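Local coordinates for F420-dependent methylenetetrahydromethanopterin dehydrogenase (PDB 1QV9), which catalyses the reversible, coenzyme F420-dependent reduction of methenyltetrahydromethanopterin to methylenetetrahydromethanopterin, a step in methanogenesis from carbon dioxide, at residues E110-P121 against E175-D184; I209-G220 against I233-A244. All coordinates share one frame; numbering follows the deposited sequence.

Contact 1. Residues E110-P121 against E175-D184; sequences EEQGLGYILVKP and ENDLPKLVID
Strands 115-119 and 180-183 run parallel, 4.7 Å apart at closest approach and only 2° off a common direction, joined by five backbone hydrogen bonds that run from Tyr116 N with Pro179 O to Lys120 N with Ile183 O. On one face of this pair the Tyr116 ring lies over the strand 180-183 backbone: Lys180 CA packs on the ring face in a CH-pi contact, 3.9 Å from the centroid, while CB and CG of the lysine run on past CZ and CE1. With CG between the backbone N and the carbonyl carbon (chi1 53°), the ring swings across toward Lys180. Its hydroxyl donates to Glu110 OE2 at 2.6 Å, using the anti lone pair of that carboxylate oxygen, which also forms a salt bridge with Lys106. An alanine in place of Tyr116 is likely to uncover Lys180 CA and leave Glu110 OE2 without its hydroxyl donor. Lys180 NZ stays 4.5 Å from Glu110 OE2 and instead donates to a water, which makes a weak bond to Glu110 OE1. On the other face Ile117 CG2 meets Ile183 CD1 at 3.7 Å, the two side chains side by side, with helix 153-169 packed against both. Just ahead of strand 180-183, Leu178 CB lies 3.7 Å from Gly115 CA, and a CB on the glycine would clash there. The chemistry is thus divided: aliphatic packing on the Ile117 face, and on the Tyr116 face an aromatic cover whose hydroxyl is fixed by a carboxylate whose charge probably also favours that of Lys180.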
loop_
_atom_site.group_PDB
_atom_site.type_symbol
_atom_site.label_atom_id
_atom_site.label_comp_id
_atom_site.label_asym_id
_atom_site.label_seq_id
_atom_site.Cartn_x
_atom_site.Cartn_y
_atom_site.Cartn_z
ATOM N N GLU A 110 42.686 -0.066 -16.179
ATOM C CA GLU A 110 43.789 0.256 -15.273
ATOM C C GLU A 110 45.063 0.461 -16.093
ATOM O O GLU A 110 45.831 1.367 -15.827
ATOM C CB GLU A 110 43.956 -0.841 -14.216
ATOM C CG GLU A 110 42.692 -0.969 -13.353
ATOM C CD GLU A 110 42.778 -2.017 -12.262
ATOM O OE1 GLU A 110 43.814 -2.710 -12.172
ATOM O OE2 GLU A 110 41.798 -2.159 -11.497
ATOM N N GLU A 111 45.247 -0.353 -17.121
ATOM C CA GLU A 111 46.415 -0.209 -17.992
ATOM C C GLU A 111 46.337 1.118 -18.768
ATOM O O GLU A 111 47.357 1.724 -19.068
ATOM C CB GLU A 111 46.482 -1.372 -18.984
ATOM C CG GLU A 111 47.740 -1.344 -19.857
ATOM C CD GLU A 111 47.760 -2.450 -20.902
ATOM O OE1 GLU A 111 47.534 -3.627 -20.533
ATOM O OE2 GLU A 111 48.012 -2.144 -22.091
ATOM N N GLN A 112 45.113 1.573 -19.054
ATOM C CA GLN A 112 44.882 2.812 -19.788
ATOM C C GLN A 112 45.015 4.013 -18.887
ATOM O O GLN A 112 44.888 5.141 -19.346
ATOM C CB GLN A 112 43.473 2.807 -20.448
ATOM C CG GLN A 112 43.339 1.867 -21.621
ATOM C CD GLN A 112 41.894 1.725 -22.116
ATOM O OE1 GLN A 112 40.978 1.557 -21.321
ATOM N NE2 GLN A 112 41.702 1.747 -23.432
ATOM N N GLY A 113 45.228 3.774 -17.589
ATOM C CA GLY A 113 45.402 4.866 -16.661
ATOM C C GLY A 113 44.095 5.571 -16.364
ATOM O O GLY A 113 44.096 6.721 -15.943
ATOM N N LEU A 114 42.997 4.850 -16.549
ATOM C CA LEU A 114 41.672 5.428 -16.324
ATOM C C LEU A 114 41.050 5.008 -15.007
ATOM O O LEU A 114 41.258 3.884 -14.563
ATOM C CB LEU A 114 40.727 4.970 -17.443
ATOM C CG LEU A 114 41.074 5.398 -18.865
ATOM C CD1 LEU A 114 40.192 4.598 -19.855
ATOM C CD2 LEU A 114 40.893 6.901 -19.035
ATOM N N GLY A 115 40.329 5.935 -14.362
ATOM C CA GLY A 115 39.585 5.578 -13.173
ATOM C C GLY A 115 38.235 5.009 -13.632
ATOM O O GLY A 115 37.861 5.088 -14.830
ATOM N N TYR A 116 37.514 4.386 -12.708
ATOM C CA TYR A 116 36.187 3.854 -13.059
ATOM C C TYR A 116 35.276 3.712 -11.866
ATOM O O TYR A 116 35.726 3.546 -10.743
ATOM C CB TYR A 116 36.255 2.473 -13.763
ATOM C CG TYR A 116 37.038 1.383 -13.045
ATOM C CD1 TYR A 116 38.372 1.162 -13.373
ATOM C CD2 TYR A 116 36.473 0.627 -12.021
ATOM C CE1 TYR A 116 39.135 0.209 -12.690
ATOM C CE2 TYR A 116 37.236 -0.327 -11.323
ATOM C CZ TYR A 116 38.561 -0.518 -11.675
ATOM O OH TYR A 116 39.323 -1.457 -11.004
ATOM N N ILE A 117 33.970 3.826 -12.120
ATOM C CA ILE A 117 32.989 3.566 -11.081
ATOM C C ILE A 117 31.991 2.711 -11.839
ATOM O O ILE A 117 31.323 3.184 -12.772
ATOM C CB ILE A 117 32.278 4.824 -10.540
ATOM C CG1 ILE A 117 33.334 5.755 -9.934
ATOM C CG2 ILE A 117 31.248 4.404 -9.464
ATOM C CD1 ILE A 117 32.783 7.108 -9.404
ATOM N N LEU A 118 31.940 1.428 -11.485
ATOM C CA LEU A 118 31.026 0.502 -12.144
ATOM C C LEU A 118 29.869 0.223 -11.191
ATOM O O LEU A 118 30.073 -0.266 -10.095
ATOM C CB LEU A 118 31.755 -0.793 -12.501
ATOM C CG LEU A 118 32.924 -0.544 -13.470
ATOM C CD1 LEU A 118 33.581 -1.874 -13.799
ATOM C CD2 LEU A 118 32.396 0.103 -14.778
ATOM N N VAL A 119 28.646 0.556 -11.602
ATOM C CA VAL A 119 27.488 0.399 -10.751
ATOM C C VAL A 119 26.695 -0.823 -11.198
ATOM O O VAL A 119 25.937 -0.773 -12.189
ATOM C CB VAL A 119 26.631 1.699 -10.831
ATOM C CG1 VAL A 119 25.451 1.631 -9.870
ATOM C CG2 VAL A 119 27.525 2.884 -10.462
ATOM N N LYS A 120 26.856 -1.929 -10.468
ATOM C CA LYS A 120 26.173 -3.160 -10.882
ATOM C C LYS A 120 24.645 -3.070 -10.868
ATOM O O LYS A 120 23.971 -3.624 -11.716
ATOM C CB LYS A 120 26.690 -4.373 -10.072
ATOM C CG LYS A 120 28.195 -4.513 -10.202
ATOM C CD LYS A 120 28.766 -5.784 -9.540
ATOM C CE LYS A 120 28.544 -6.980 -10.444
ATOM N NZ LYS A 120 29.130 -8.227 -9.861
ATOM N N PRO A 121 24.071 -2.338 -9.901
ATOM C CA PRO A 121 22.602 -2.276 -9.947
ATOM C C PRO A 121 22.010 -1.351 -11.042
ATOM O O PRO A 121 20.774 -1.284 -11.181
ATOM C CB PRO A 121 22.189 -1.795 -8.557
ATOM C CG PRO A 121 23.465 -1.427 -7.837
ATOM C CD PRO A 121 24.617 -2.039 -8.566
ATOM N N GLU A 175 47.160 9.334 -11.436
ATOM C CA GLU A 175 46.409 8.152 -11.811
ATOM C C GLU A 175 45.992 7.375 -10.566
ATOM O O GLU A 175 44.914 6.790 -10.534
ATOM C CB GLU A 175 47.217 7.257 -12.751
ATOM C CG GLU A 175 47.467 7.940 -14.101
ATOM C CD GLU A 175 48.269 7.139 -15.101
ATOM O OE1 GLU A 175 48.640 7.755 -16.115
ATOM O OE2 GLU A 175 48.532 5.917 -14.918
ATOM N N ASN A 176 46.840 7.360 -9.544
ATOM C CA ASN A 176 46.483 6.663 -8.318
ATOM C C ASN A 176 45.368 7.325 -7.510
ATOM O O ASN A 176 44.813 6.717 -6.584
ATOM C CB ASN A 176 47.730 6.479 -7.448
ATOM C CG ASN A 176 48.623 5.397 -7.977
ATOM O OD1 ASN A 176 48.172 4.488 -8.675
ATOM N ND2 ASN A 176 49.897 5.465 -7.626
ATOM N N ASP A 177 45.033 8.564 -7.851
ATOM C CA ASP A 177 43.946 9.258 -7.191
ATOM C C ASP A 177 42.620 8.937 -7.862
ATOM O O ASP A 177 41.569 9.213 -7.278
ATOM C CB ASP A 177 44.126 10.774 -7.282
ATOM C CG ASP A 177 45.267 11.279 -6.416
ATOM O OD1 ASP A 177 45.989 12.180 -6.885
ATOM O OD2 ASP A 177 45.403 10.796 -5.268
ATOM N N LEU A 178 42.668 8.355 -9.057
ATOM C CA LEU A 178 41.419 8.087 -9.772
ATOM C C LEU A 178 40.714 6.905 -9.150
ATOM O O LEU A 178 41.337 5.905 -8.776
ATOM C CB LEU A 178 41.692 7.855 -11.243
ATOM C CG LEU A 178 42.321 9.072 -11.937
ATOM C CD1 LEU A 178 42.699 8.654 -13.335
ATOM C CD2 LEU A 178 41.368 10.273 -11.947
ATOM N N PRO A 179 39.386 6.986 -9.029
ATOM C CA PRO A 179 38.675 5.867 -8.413
ATOM C C PRO A 179 38.722 4.565 -9.176
ATOM O O PRO A 179 38.900 4.559 -10.382
ATOM C CB PRO A 179 37.228 6.398 -8.281
ATOM C CG PRO A 179 37.126 7.350 -9.434
ATOM C CD PRO A 179 38.469 8.085 -9.392
ATOM N N LYS A 180 38.614 3.464 -8.434
ATOM C CA LYS A 180 38.533 2.114 -8.974
ATOM C C LYS A 180 37.452 1.502 -8.071
ATOM O O LYS A 180 37.737 0.798 -7.105
ATOM C CB LYS A 180 39.869 1.374 -8.844
ATOM C CG LYS A 180 40.917 1.954 -9.755
ATOM C CD LYS A 180 42.155 1.074 -9.809
ATOM C CE LYS A 180 42.908 1.103 -8.493
ATOM N NZ LYS A 180 44.214 0.342 -8.604
ATOM N N LEU A 181 36.196 1.814 -8.374
ATOM C CA LEU A 181 35.083 1.357 -7.555
ATOM C C LEU A 181 34.093 0.483 -8.271
ATOM O O LEU A 181 33.748 0.743 -9.416
ATOM C CB LEU A 181 34.298 2.551 -7.000
ATOM C CG LEU A 181 34.986 3.511 -6.043
ATOM C CD1 LEU A 181 34.027 4.639 -5.709
ATOM C CD2 LEU A 181 35.412 2.767 -4.759
ATOM N N VAL A 182 33.639 -0.554 -7.575
ATOM C CA VAL A 182 32.617 -1.442 -8.114
ATOM C C VAL A 182 31.560 -1.468 -7.021
ATOM O O VAL A 182 31.790 -1.943 -5.893
ATOM C CB VAL A 182 33.164 -2.858 -8.383
ATOM C CG1 VAL A 182 32.072 -3.737 -8.881
ATOM C CG2 VAL A 182 34.280 -2.801 -9.405
ATOM N N ILE A 183 30.392 -0.942 -7.365
ATOM C CA ILE A 183 29.304 -0.819 -6.414
ATOM C C ILE A 183 28.219 -1.854 -6.595
ATOM O O ILE A 183 27.768 -2.141 -7.720
ATOM C CB ILE A 183 28.658 0.600 -6.535
ATOM C CG1 ILE A 183 29.729 1.669 -6.261
ATOM C CG2 ILE A 183 27.438 0.742 -5.586
ATOM C CD1 ILE A 183 29.282 3.103 -6.605
ATOM N N ASP A 184 27.816 -2.424 -5.474
ATOM C CA ASP A 184 26.728 -3.376 -5.452
ATOM C C ASP A 184 26.085 -3.460 -4.089
ATOM O O ASP A 184 26.373 -2.634 -3.202
ATOM C CB ASP A 184 27.168 -4.744 -5.981
ATOM C CG ASP A 184 28.128 -5.492 -5.038
ATOM O OD1 ASP A 184 28.426 -5.002 -3.930
ATOM O OD2 ASP A 184 28.586 -6.594 -5.426
HETATM O O HOH W 1 45.202 -2.045 -9.136
HETATM O O HOH W 2 27.502 -8.433 -7.401
#

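Contact 2. Residues I209-G220 against I233-A244; sequences IAENVADVSVEG and IVASAHEMMRKA
Within the helix bundle of this subunit, segments 209-220 and 233-244, parts of helices 197-223 and 227-257, pack antiparallel, their segment axes 8.2 Å apart at closest and crossing at -164°. No hydrogen bond joins them; the grip is knobs-into-holes packing. Val216 is one knob, set among Ile233, Ser236, Ala237 and Met240. A chi1 of 178° sets its CG1 opposite the backbone N, where the methyl meets Ile233 O at 3.3 Å and also touches Ala237 CB; CG2 reaches Met240 SE at 3.9 Å. The selenomethionine Met240 returns the insertion among Ile209, Asn212, Val213 and Val216: its CB meets Val213 CG2 at 3.6 Å, the two side chains sliding past each other in opposite directions, and its bent end lays CE against Asn212 CB. Selenomethionine Met241 folds back through chi2 and chi3, so that SE and CE both lie against Ala210 CB and CE also reaches Val213 CB. Small residues let the helices come close. Ala237 CB fits between Val216 CG1 and Ser217 OG, the latter hydrogen-bonded to Met124 O, and Gly220 CA takes Val234 CG1 at 3.8 Å where any CB would clash. Ser236 OG turns back to Ile233 O at 2.8 Å within its own helix, which satisfies the hydroxyl beside the Val216 methyl. Close to Gly220, Glu219 OE2 passes Ile233 CD1 but is held by Arg185 and Asn186 of the second subunit. Met240 likewise packs on Ala205 of that subunit, and Glu239 forms a salt bridge with its Lys202. The chemistry is therefore two-layered: apolar matching of shapes between the helices, with salt bridges and hydrogen bonds around them reaching neighbouring chains of the hexamer.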
loop_
_atom_site.group_PDB
_atom_site.type_symbol
_atom_site.label_atom_id
_atom_site.label_comp_id
_atom_site.label_asym_id
_atom_site.label_seq_id
_atom_site.Cartn_x
_atom_site.Cartn_y
_atom_site.Cartn_z
ATOM N N ILE A 209 17.894 -6.866 -6.185
ATOM C CA ILE A 209 16.891 -7.039 -7.232
ATOM C C ILE A 209 17.260 -6.228 -8.481
ATOM O O ILE A 209 17.116 -6.696 -9.606
ATOM C CB ILE A 209 15.480 -6.632 -6.706
ATOM C CG1 ILE A 209 15.054 -7.598 -5.603
ATOM C CG2 ILE A 209 14.479 -6.515 -7.887
ATOM C CD1 ILE A 209 13.734 -7.230 -4.904
ATOM N N ALA A 210 17.700 -4.986 -8.301
ATOM C CA ALA A 210 18.114 -4.156 -9.407
ATOM C C ALA A 210 19.255 -4.818 -10.180
ATOM O O ALA A 210 19.236 -4.813 -11.391
ATOM C CB ALA A 210 18.539 -2.741 -8.884
ATOM N N GLU A 211 20.253 -5.362 -9.477
ATOM C CA GLU A 211 21.347 -6.017 -10.194
ATOM C C GLU A 211 20.794 -7.207 -10.995
ATOM O O GLU A 211 21.192 -7.427 -12.162
ATOM C CB GLU A 211 22.425 -6.478 -9.199
ATOM C CG GLU A 211 23.605 -7.163 -9.899
ATOM C CD GLU A 211 24.713 -7.555 -8.942
ATOM O OE1 GLU A 211 25.603 -8.346 -9.346
ATOM O OE2 GLU A 211 24.697 -7.073 -7.800
ATOM N N ASN A 212 19.847 -7.939 -10.408
ATOM C CA ASN A 212 19.260 -9.119 -11.092
ATOM C C ASN A 212 18.416 -8.783 -12.318
ATOM O O ASN A 212 18.215 -9.608 -13.212
ATOM C CB ASN A 212 18.427 -9.956 -10.120
ATOM C CG ASN A 212 19.258 -10.523 -8.935
ATOM O OD1 ASN A 212 20.470 -10.738 -9.037
ATOM N ND2 ASN A 212 18.587 -10.769 -7.830
ATOM N N VAL A 213 17.889 -7.557 -12.390
ATOM C CA VAL A 213 17.102 -7.140 -13.536
ATOM C C VAL A 213 17.932 -7.214 -14.818
ATOM O O VAL A 213 17.407 -7.563 -15.880
ATOM C CB VAL A 213 16.619 -5.670 -13.308
ATOM C CG1 VAL A 213 16.174 -5.023 -14.607
ATOM C CG2 VAL A 213 15.467 -5.708 -12.325
ATOM N N ALA A 214 19.220 -6.908 -14.725
ATOM C CA ALA A 214 20.050 -6.917 -15.927
ATOM C C ALA A 214 20.062 -8.264 -16.630
ATOM O O ALA A 214 19.987 -8.323 -17.867
ATOM C CB ALA A 214 21.457 -6.487 -15.592
ATOM N N ASP A 215 20.151 -9.340 -15.861
ATOM C CA ASP A 215 20.180 -10.663 -16.482
ATOM C C ASP A 215 18.884 -10.954 -17.209
ATOM O O ASP A 215 18.887 -11.618 -18.259
ATOM C CB ASP A 215 20.440 -11.753 -15.443
ATOM C CG ASP A 215 21.869 -11.733 -14.913
ATOM O OD1 ASP A 215 22.224 -12.656 -14.148
ATOM O OD2 ASP A 215 22.641 -10.804 -15.255
ATOM N N VAL A 216 17.763 -10.468 -16.670
ATOM C CA VAL A 216 16.470 -10.698 -17.312
ATOM C C VAL A 216 16.356 -9.897 -18.608
ATOM O O VAL A 216 15.889 -10.401 -19.636
ATOM C CB VAL A 216 15.261 -10.365 -16.346
ATOM C CG1 VAL A 216 13.905 -10.570 -17.090
ATOM C CG2 VAL A 216 15.389 -11.235 -15.087
ATOM N N SER A 217 16.743 -8.625 -18.564
ATOM C CA SER A 217 16.735 -7.792 -19.742
ATOM C C SER A 217 17.639 -8.387 -20.842
ATOM O O SER A 217 17.263 -8.397 -22.003
ATOM C CB SER A 217 17.221 -6.382 -19.391
ATOM O OG SER A 217 16.256 -5.752 -18.540
ATOM N N VAL A 218 18.814 -8.851 -20.440
ATOM C CA VAL A 218 19.771 -9.429 -21.396
ATOM C C VAL A 218 19.137 -10.678 -22.015
ATOM O O VAL A 218 19.215 -10.869 -23.230
ATOM C CB VAL A 218 21.119 -9.759 -20.702
ATOM C CG1 VAL A 218 21.991 -10.670 -21.612
ATOM C CG2 VAL A 218 21.879 -8.467 -20.403
ATOM N N GLU A 219 18.485 -11.511 -21.203
ATOM C CA GLU A 219 17.851 -12.707 -21.769
ATOM C C GLU A 219 16.767 -12.330 -22.783
ATOM O O GLU A 219 16.663 -12.909 -23.865
ATOM C CB GLU A 219 17.230 -13.569 -20.676
ATOM C CG GLU A 219 16.470 -14.788 -21.215
ATOM C CD GLU A 219 15.715 -15.530 -20.126
ATOM O OE1 GLU A 219 16.186 -15.515 -18.987
ATOM O OE2 GLU A 219 14.665 -16.134 -20.417
ATOM N N GLY A 220 15.938 -11.338 -22.451
ATOM C CA GLY A 220 14.882 -10.978 -23.359
ATOM C C GLY A 220 15.293 -10.196 -24.597
ATOM O O GLY A 220 14.595 -10.244 -25.602
ATOM N N ILE A 233 9.195 -11.599 -20.924
ATOM C CA ILE A 233 10.434 -11.559 -20.189
ATOM C C ILE A 233 10.909 -10.115 -19.935
ATOM O O ILE A 233 11.231 -9.780 -18.770
ATOM C CB ILE A 233 11.546 -12.399 -20.924
ATOM C CG1 ILE A 233 11.148 -13.885 -20.851
ATOM C CG2 ILE A 233 12.915 -12.167 -20.290
ATOM C CD1 ILE A 233 12.052 -14.793 -21.702
ATOM N N VAL A 234 10.984 -9.269 -20.962
ATOM C CA VAL A 234 11.492 -7.913 -20.686
ATOM C C VAL A 234 10.514 -7.151 -19.782
ATOM O O VAL A 234 10.959 -6.329 -18.961
ATOM C CB VAL A 234 11.803 -7.079 -21.948
ATOM C CG1 VAL A 234 12.966 -7.744 -22.730
ATOM C CG2 VAL A 234 10.577 -6.879 -22.791
ATOM N N ALA A 235 9.222 -7.433 -19.888
ATOM C CA ALA A 235 8.241 -6.728 -19.035
ATOM C C ALA A 235 8.433 -7.145 -17.597
ATOM O O ALA A 235 8.257 -6.331 -16.672
ATOM C CB ALA A 235 6.824 -7.041 -19.453
ATOM N N SER A 236 8.791 -8.413 -17.365
ATOM C CA SER A 236 8.987 -8.876 -16.001
ATOM C C SER A 236 10.183 -8.167 -15.340
ATOM O O SER A 236 10.165 -7.943 -14.135
ATOM C CB SER A 236 9.138 -10.414 -15.959
ATOM O OG SER A 236 10.426 -10.812 -16.351
ATOM N N ALA A 237 11.183 -7.793 -16.131
ATOM C CA ALA A 237 12.360 -7.087 -15.625
ATOM C C ALA A 237 11.900 -5.720 -15.076
ATOM O O ALA A 237 12.369 -5.281 -14.001
ATOM C CB ALA A 237 13.358 -6.897 -16.739
ATOM N N HIS A 238 10.987 -5.088 -15.796
ATOM C CA HIS A 238 10.511 -3.759 -15.355
ATOM C C HIS A 238 9.637 -3.890 -14.103
ATOM O O HIS A 238 9.665 -3.002 -13.221
ATOM C CB HIS A 238 9.775 -3.088 -16.493
ATOM C CG HIS A 238 10.671 -2.414 -17.496
ATOM N ND1 HIS A 238 11.806 -2.998 -18.031
ATOM C CD2 HIS A 238 10.551 -1.215 -18.116
ATOM C CE1 HIS A 238 12.336 -2.187 -18.935
ATOM N NE2 HIS A 238 11.587 -1.105 -19.006
ATOM N N GLU A 239 8.834 -4.949 -13.985
ATOM C CA GLU A 239 8.059 -5.145 -12.757
ATOM C C GLU A 239 9.025 -5.335 -11.574
ATOM O O GLU A 239 8.735 -4.882 -10.463
ATOM C CB GLU A 239 7.102 -6.353 -12.838
ATOM C CG GLU A 239 6.034 -6.233 -13.930
ATOM C CD GLU A 239 4.940 -5.193 -13.651
ATOM O OE1 GLU A 239 4.274 -4.782 -14.634
ATOM O OE2 GLU A 239 4.738 -4.825 -12.454
HETATM N N MSE A 240 10.152 -6.017 -11.780
HETATM C CA MSE A 240 11.142 -6.202 -10.704
HETATM C C MSE A 240 11.674 -4.845 -10.249
HETATM O O MSE A 240 11.776 -4.615 -9.032
HETATM C CB MSE A 240 12.306 -7.050 -11.199
HETATM C CG MSE A 240 11.852 -8.454 -11.439
HETATM SE SE MSE A 240 13.265 -9.482 -12.390
HETATM C CE MSE A 240 14.571 -9.519 -10.963
HETATM N N MSE A 241 12.020 -4.005 -11.214
HETATM C CA MSE A 241 12.604 -2.696 -10.885
HETATM C C MSE A 241 11.599 -1.820 -10.133
HETATM O O MSE A 241 12.002 -1.068 -9.221
HETATM C CB MSE A 241 13.113 -1.996 -12.134
HETATM C CG MSE A 241 13.882 -0.713 -11.832
HETATM SE SE MSE A 241 15.542 -0.969 -10.773
HETATM C CE MSE A 241 16.658 -1.704 -12.218
ATOM N N ARG A 242 10.326 -1.916 -10.493
ATOM C CA ARG A 242 9.293 -1.132 -9.780
ATOM C C ARG A 242 9.255 -1.584 -8.305
ATOM O O ARG A 242 9.116 -0.750 -7.392
ATOM C CB ARG A 242 7.932 -1.322 -10.469
ATOM C CG ARG A 242 6.721 -0.822 -9.685
ATOM C CD ARG A 242 5.524 -0.846 -10.631
ATOM N NE ARG A 242 4.290 -0.434 -9.953
ATOM C CZ ARG A 242 3.519 -1.252 -9.242
ATOM N NH1 ARG A 242 2.402 -0.793 -8.652
ATOM N NH2 ARG A 242 3.821 -2.550 -9.119
ATOM N N LYS A 243 9.400 -2.880 -8.013
ATOM C CA LYS A 243 9.415 -3.335 -6.621
ATOM C C LYS A 243 10.708 -2.969 -5.891
ATOM O O LYS A 243 10.708 -2.768 -4.676
ATOM C CB LYS A 243 9.180 -4.855 -6.528
ATOM C CG LYS A 243 7.712 -5.187 -6.846
ATOM C CD LYS A 243 6.754 -4.374 -5.938
ATOM C CE LYS A 243 5.287 -4.811 -6.030
ATOM N NZ LYS A 243 4.757 -4.531 -7.364
ATOM N N ALA A 244 11.828 -2.929 -6.619
ATOM C CA ALA A 244 13.072 -2.510 -6.002
ATOM C C ALA A 244 12.877 -1.035 -5.576
ATOM O O ALA A 244 13.345 -0.677 -4.503
ATOM C CB ALA A 244 14.278 -2.653 -6.999
#

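In the fold
Contact 1 forms the edge of the six-stranded parallel sheet within this chain, and contact 2 belongs to the helical part; the chain leaves strand 180-183 and next enters helix 197-223, which carries residues 209-220. Although the centres lie 25 Å apart, the two contacts meet at the C-terminal ends of the strands. There Pro121 O packs on Ala210 CB at 3.5 Å, and Lys120 NZ stands 3.6 Å from Glu211 OE1, a long, weak ion pair. At the far end of contact 1, the side chain of Glu175 is about 4 Å from a bound magnesium ion. Subunit partners differ too: contact 2 reaches two other chains, whereas no other chain of the hexamer touches contact 1.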